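Local coordinates for protein FimX (Pseudomonas aeruginosa PAO1, PDB 3HVA) that acts as a c-di-GMP receptor containing GGDEF and EAL domains, of which this chain is the GGDEF domain, and may have cyclic-guanylate-specific phosphodiesterase activity, at residues S25-L30 with D87-G92; A48-N53 with F96-K101. All coordinates share one frame; numbering follows the deposited sequence.

Contact 1 (S25-L30 with D87-G92); sequences SHFLDL and DLARFG
Phe-27 and Ala-89 form the centre of this contact. The helix carrying Phe-27 runs across strand 87-90 at 143°, closer to antiparallel than to perpendicular, and the two axes come within 8.2 Å. Phe-27 CB lies 3.4 Å from Ala-89 CB, which is tight for two carbons. Ala-89 CB also sits 3.5 Å from Phe-27 CD1. It meets the ring obliquely, near the root of the side chain. The ring leaves the backbone with CG opposite the backbone N (chi1 -177°), which carries it out from the helix toward the sheet. There its far edge reaches the strand: Phe-27 CE1 is 3.8 Å from Asp-87 O, and this oxygen lies in the plane of the ring.

Two smaller pairs extend the contact. Leu-30, one turn further along the helix, sets its CD2 methyl 3.8 Å from Asp-87 CB. The two side chains run obliquely to each other, and the methyl packs on the aliphatic base of the aspartate. Beyond the strand, Leu-28 and Phe-91 meet at about a right angle. Leu-28 CD2 comes 4.2 Å from Phe-91 CE1 and approaches the ring at its edge.

No polar bond links the two segments. Arg-90 points away from the helix. Arg-90 NE bonds to Gly-92 O at 2.6 Å with a bent N-H...O angle of 132°, and NH2 bonds to Asp-93 O, which braces the turn after the strand. A salt bridge from NH1 ties it to Asp-16 near the chain start.

Helix 24-41 packs on one face of the central mixed sheet and helix 55-82 on the other, as in the alpha/beta fold of GGDEF domains, of the nucleotide cyclase clan. Judged by sequence, their signature motif, here altered, runs from the turn into strand 95-101.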
loop_
_atom_site.group_PDB
_atom_site.type_symbol
_atom_site.label_atom_id
_atom_site.label_comp_id
_atom_site.label_asym_id
_atom_site.label_seq_id
_atom_site.Cartn_x
_atom_site.Cartn_y
_atom_site.Cartn_z
ATOM N N SER A 25 3.541 11.443 -6.180
ATOM C CA SER A 25 3.575 12.883 -5.945
ATOM C C SER A 25 2.317 13.352 -5.219
ATOM O O SER A 25 2.389 14.109 -4.250
ATOM C CB SER A 25 3.728 13.634 -7.269
ATOM O OG SER A 25 3.969 15.014 -7.051
ATOM N N HIS A 26 1.167 12.893 -5.698
ATOM C CA HIS A 26 -0.117 13.246 -5.110
ATOM C C HIS A 26 -0.197 12.752 -3.669
ATOM O O HIS A 26 -0.552 13.501 -2.760
ATOM C CB HIS A 26 -1.249 12.644 -5.943
ATOM C CG HIS A 26 -2.610 13.125 -5.555
ATOM N ND1 HIS A 26 -3.382 12.492 -4.612
ATOM C CD2 HIS A 26 -3.338 14.186 -5.992
ATOM C CE1 HIS A 26 -4.530 13.139 -4.476
ATOM N NE2 HIS A 26 -4.524 14.167 -5.303
ATOM N N PHE A 27 0.150 11.484 -3.474
ATOM C CA PHE A 27 0.114 10.859 -2.156
ATOM C C PHE A 27 0.990 11.600 -1.150
ATOM O O PHE A 27 0.596 11.801 -0.003
ATOM C CB PHE A 27 0.552 9.397 -2.254
ATOM C CG PHE A 27 0.473 8.650 -0.952
ATOM C CD1 PHE A 27 -0.688 7.992 -0.582
ATOM C CD2 PHE A 27 1.564 8.602 -0.100
ATOM C CE1 PHE A 27 -0.764 7.303 0.613
ATOM C CE2 PHE A 27 1.495 7.913 1.097
ATOM C CZ PHE A 27 0.330 7.265 1.454
ATOM N N LEU A 28 2.178 12.002 -1.590
ATOM C CA LEU A 28 3.137 12.673 -0.718
ATOM C C LEU A 28 2.615 14.011 -0.199
ATOM O O LEU A 28 2.999 14.455 0.881
ATOM C CB LEU A 28 4.482 12.853 -1.430
ATOM C CG LEU A 28 5.289 11.572 -1.650
ATOM C CD1 LEU A 28 6.612 11.875 -2.338
ATOM C CD2 LEU A 28 5.523 10.850 -0.330
ATOM N N ASP A 29 1.741 14.653 -0.968
ATOM C CA ASP A 29 1.098 15.879 -0.509
ATOM C C ASP A 29 0.077 15.545 0.570
ATOM O O ASP A 29 0.022 16.199 1.614
ATOM C CB ASP A 29 0.433 16.622 -1.670
ATOM C CG ASP A 29 1.413 17.468 -2.457
ATOM O OD1 ASP A 29 2.496 17.773 -1.920
ATOM O OD2 ASP A 29 1.100 17.834 -3.611
ATOM N N LEU A 30 -0.728 14.519 0.312
ATOM C CA LEU A 30 -1.656 14.000 1.308
ATOM C C LEU A 30 -0.906 13.602 2.578
ATOM O O LEU A 30 -1.393 13.813 3.688
ATOM C CB LEU A 30 -2.436 12.806 0.749
ATOM C CG LEU A 30 -3.762 13.090 0.037
ATOM C CD1 LEU A 30 -3.627 14.237 -0.943
ATOM C CD2 LEU A 30 -4.282 11.843 -0.663
ATOM N N ASP A 87 -6.666 6.557 1.653
ATOM C CA ASP A 87 -6.245 7.187 0.412
ATOM C C ASP A 87 -5.223 6.263 -0.243
ATOM O O ASP A 87 -4.256 5.846 0.396
ATOM C CB ASP A 87 -5.634 8.558 0.697
ATOM C CG ASP A 87 -6.574 9.466 1.472
ATOM O OD1 ASP A 87 -7.669 9.777 0.957
ATOM O OD2 ASP A 87 -6.213 9.874 2.597
ATOM N N LEU A 88 -5.440 5.934 -1.513
ATOM C CA LEU A 88 -4.641 4.911 -2.185
ATOM C C LEU A 88 -3.728 5.465 -3.275
ATOM O O LEU A 88 -4.161 6.247 -4.121
ATOM C CB LEU A 88 -5.552 3.841 -2.791
ATOM C CG LEU A 88 -6.383 2.977 -1.842
ATOM C CD1 LEU A 88 -7.177 1.948 -2.634
ATOM C CD2 LEU A 88 -5.493 2.299 -0.814
ATOM N N ALA A 89 -2.470 5.036 -3.265
ATOM C CA ALA A 89 -1.518 5.468 -4.281
ATOM C C ALA A 89 -0.719 4.311 -4.871
ATOM O O ALA A 89 -0.492 3.295 -4.216
ATOM C CB ALA A 89 -0.574 6.520 -3.713
ATOM N N ARG A 90 -0.308 4.479 -6.123
ATOM C CA ARG A 90 0.720 3.636 -6.712
ATOM C C ARG A 90 2.050 4.318 -6.425
ATOM O O ARG A 90 2.396 5.316 -7.058
ATOM C CB ARG A 90 0.506 3.496 -8.221
ATOM C CG ARG A 90 1.663 2.842 -8.968
ATOM C CD ARG A 90 1.507 1.331 -9.059
ATOM N NE ARG A 90 2.579 0.729 -9.848
ATOM C CZ ARG A 90 2.604 0.688 -11.177
ATOM N NH1 ARG A 90 1.610 1.210 -11.881
ATOM N NH2 ARG A 90 3.627 0.121 -11.803
ATOM N N PHE A 91 2.784 3.791 -5.451
ATOM C CA PHE A 91 4.018 4.421 -4.992
ATOM C C PHE A 91 5.188 4.101 -5.917
ATOM O O PHE A 91 6.050 4.947 -6.156
ATOM C CB PHE A 91 4.334 3.978 -3.561
ATOM C CG PHE A 91 5.312 4.868 -2.845
ATOM C CD1 PHE A 91 4.886 6.028 -2.219
ATOM C CD2 PHE A 91 6.656 4.536 -2.782
ATOM C CE1 PHE A 91 5.782 6.845 -1.553
ATOM C CE2 PHE A 91 7.556 5.349 -2.117
ATOM C CZ PHE A 91 7.120 6.503 -1.503
ATOM N N GLY A 92 5.211 2.876 -6.431
ATOM C CA GLY A 92 6.250 2.449 -7.349
ATOM C C GLY A 92 5.775 1.315 -8.235
ATOM O O GLY A 92 4.584 1.018 -8.284
#

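Contact 2 (A48-N53 with F96-K101); sequences AYIHLN and FAALFK
Ile-50 pairs with Phe-96 across two antiparallel strands. Ile-50 N donates to Phe-96 O at 2.8 Å, and Phe-96 N returns a bond of 2.8 Å to Ile-50 O. The second hydrogen-bonded pair is Ala-48 with Ala-98. The bond from Ala-48 N to Ala-98 O is short, at 2.6 Å, and nearly straight (174°). Tyr-49 and Ala-97 form the non-hydrogen-bonded pair between them.

The Ile-50 side chain can be followed outward. Ile-50 CB lies 3.5 Å from Phe-96 O and 4.0 Å from Phe-96 CB. Ile-50 CG1 stays beside the backbone N (chi1 -48°) and is still 3.9 Å from Phe-96 O. The chain then extends, with CD1 anti to CA (chi2 173°). This turns the tip along the neighbouring strand, where Ile-50 CD1 just reaches Ala-98 CB at 4.5 Å. Ala-98 CB in turn faces Ala-48 CB, which also touches the edge of the Phe-100 ring at Phe-100 CE2, 4.3 Å away.

This pairing is buried in the middle of the six-stranded sheet. Helix 55-82 packs on the face bearing Ile-50 and Phe-96, through Met-78 and Leu-71. On the other face Ala-97 meets Phe-27 of helix 24-41, and Tyr-49 meets helix 149-164. Strands 87-90 and 135-142 flank the pair.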
loop_
_atom_site.group_PDB
_atom_site.type_symbol
_atom_site.label_atom_id
_atom_site.label_comp_id
_atom_site.label_asym_id
_atom_site.label_seq_id
_atom_site.Cartn_x
_atom_site.Cartn_y
_atom_site.Cartn_z
ATOM N N ALA A 48 0.338 2.813 5.486
ATOM C CA ALA A 48 0.622 1.451 5.062
ATOM C C ALA A 48 1.542 1.483 3.849
ATOM O O ALA A 48 1.275 2.182 2.872
ATOM C CB ALA A 48 -0.666 0.710 4.742
ATOM N N TYR A 49 2.636 0.735 3.931
ATOM C CA TYR A 49 3.602 0.645 2.846
ATOM C C TYR A 49 3.518 -0.769 2.279
ATOM O O TYR A 49 3.948 -1.729 2.918
ATOM C CB TYR A 49 5.004 0.935 3.387
ATOM C CG TYR A 49 6.040 1.287 2.344
ATOM C CD1 TYR A 49 6.389 2.610 2.099
ATOM C CD2 TYR A 49 6.684 0.296 1.619
ATOM C CE1 TYR A 49 7.345 2.932 1.152
ATOM C CE2 TYR A 49 7.637 0.607 0.672
ATOM C CZ TYR A 49 7.965 1.926 0.443
ATOM O OH TYR A 49 8.915 2.240 -0.500
ATOM N N ILE A 50 2.955 -0.900 1.081
ATOM C CA ILE A 50 2.608 -2.218 0.555
ATOM C C ILE A 50 3.514 -2.702 -0.576
ATOM O O ILE A 50 3.601 -2.076 -1.631
ATOM C CB ILE A 50 1.142 -2.261 0.076
ATOM C CG1 ILE A 50 0.218 -1.654 1.135
ATOM C CG2 ILE A 50 0.728 -3.688 -0.246
ATOM C CD1 ILE A 50 -1.217 -1.494 0.681
ATOM N N HIS A 51 4.185 -3.826 -0.339
ATOM C CA HIS A 51 4.953 -4.506 -1.374
ATOM C C HIS A 51 4.089 -5.565 -2.042
ATOM O O HIS A 51 3.359 -6.289 -1.366
ATOM C CB HIS A 51 6.168 -5.216 -0.768
ATOM C CG HIS A 51 7.304 -4.307 -0.419
ATOM N ND1 HIS A 51 7.864 -3.430 -1.321
ATOM C CD2 HIS A 51 8.009 -4.168 0.729
ATOM C CE1 HIS A 51 8.853 -2.774 -0.740
ATOM N NE2 HIS A 51 8.961 -3.204 0.505
ATOM N N LEU A 52 4.169 -5.663 -3.364
ATOM C CA LEU A 52 3.685 -6.862 -4.031
ATOM C C LEU A 52 4.809 -7.881 -3.949
ATOM O O LEU A 52 5.894 -7.656 -4.483
ATOM C CB LEU A 52 3.325 -6.600 -5.492
ATOM C CG LEU A 52 3.179 -7.887 -6.312
ATOM C CD1 LEU A 52 2.178 -8.829 -5.658
ATOM C CD2 LEU A 52 2.784 -7.596 -7.752
ATOM N N ASN A 53 4.559 -8.991 -3.266
ATOM C CA ASN A 53 5.582 -10.013 -3.090
ATOM C C ASN A 53 5.927 -10.726 -4.393
ATOM O O ASN A 53 5.050 -11.005 -5.209
ATOM C CB ASN A 53 5.155 -11.028 -2.026
ATOM C CG ASN A 53 5.295 -10.488 -0.616
ATOM O OD1 ASN A 53 4.535 -10.851 0.282
ATOM N ND2 ASN A 53 6.272 -9.611 -0.416
ATOM N N PHE A 96 2.578 -0.172 -3.420
ATOM C CA PHE A 96 1.394 0.642 -3.187
ATOM C C PHE A 96 1.505 1.312 -1.826
ATOM O O PHE A 96 2.280 0.880 -0.972
ATOM C CB PHE A 96 0.131 -0.221 -3.247
ATOM C CG PHE A 96 -0.149 -0.791 -4.607
ATOM C CD1 PHE A 96 -1.273 -0.407 -5.318
ATOM C CD2 PHE A 96 0.716 -1.710 -5.178
ATOM C CE1 PHE A 96 -1.530 -0.933 -6.570
ATOM C CE2 PHE A 96 0.465 -2.237 -6.427
ATOM C CZ PHE A 96 -0.659 -1.848 -7.125
ATOM N N ALA A 97 0.730 2.371 -1.625
ATOM C CA ALA A 97 0.722 3.072 -0.349
ATOM C C ALA A 97 -0.704 3.402 0.070
ATOM O O ALA A 97 -1.534 3.763 -0.763
ATOM C CB ALA A 97 1.559 4.338 -0.437
ATOM N N ALA A 98 -0.984 3.273 1.362
ATOM C CA ALA A 98 -2.303 3.586 1.887
ATOM C C ALA A 98 -2.198 4.443 3.140
ATOM O O ALA A 98 -1.464 4.115 4.071
ATOM C CB ALA A 98 -3.077 2.310 2.180
ATOM N N LEU A 99 -2.929 5.551 3.152
ATOM C CA LEU A 99 -2.994 6.407 4.324
ATOM C C LEU A 99 -4.369 6.268 4.966
ATOM O O LEU A 99 -5.392 6.466 4.311
ATOM C CB LEU A 99 -2.728 7.863 3.938
ATOM C CG LEU A 99 -2.708 8.907 5.056
ATOM C CD1 LEU A 99 -1.570 8.654 6.034
ATOM C CD2 LEU A 99 -2.593 10.296 4.459
ATOM N N PHE A 100 -4.388 5.904 6.244
ATOM C CA PHE A 100 -5.636 5.790 6.984
ATOM C C PHE A 100 -5.801 6.988 7.906
ATOM O O PHE A 100 -5.429 6.936 9.078
ATOM C CB PHE A 100 -5.668 4.496 7.800
ATOM C CG PHE A 100 -5.763 3.250 6.966
ATOM C CD1 PHE A 100 -6.993 2.787 6.527
ATOM C CD2 PHE A 100 -4.626 2.534 6.629
ATOM C CE1 PHE A 100 -7.086 1.638 5.764
ATOM C CE2 PHE A 100 -4.712 1.385 5.867
ATOM C CZ PHE A 100 -5.944 0.936 5.433
ATOM N N LYS A 101 -6.360 8.068 7.375
ATOM C CA LYS A 101 -6.519 9.289 8.151
ATOM C C LYS A 101 -7.494 9.105 9.310
ATOM O O LYS A 101 -8.613 8.624 9.129
ATOM C CB LYS A 101 -6.957 10.446 7.251
ATOM C CG LYS A 101 -5.974 10.753 6.137
ATOM C CD LYS A 101 -6.063 12.206 5.710
ATOM C CE LYS A 101 -4.975 12.546 4.707
ATOM N NZ LYS A 101 -4.912 13.999 4.391
#

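How the contacts relate
The two contacts lie side by side in one GGDEF domain, with centres about 10 Å apart. Their segments alternate along the chain: 25-30, 48-53, 87-92, then 96-101. Strands 87-90 and 95-101 are neighbours in the central sheet and form a hairpin, probably bonded from Asp-87 N to Leu-99 O (2.9 Å) and from Ala-89 N to Ala-97 O (3.0 Å). Contact 1 lays helix 24-41 on strand 87-90, and Phe-27 also reaches strand 95-101. Contact 2 joins strand 95-101 to strand 45-52. Each arm of the hairpin thus takes part in one contact. Its turn and following residues, judged by sequence, probably occupy the place of the GGDEF signature.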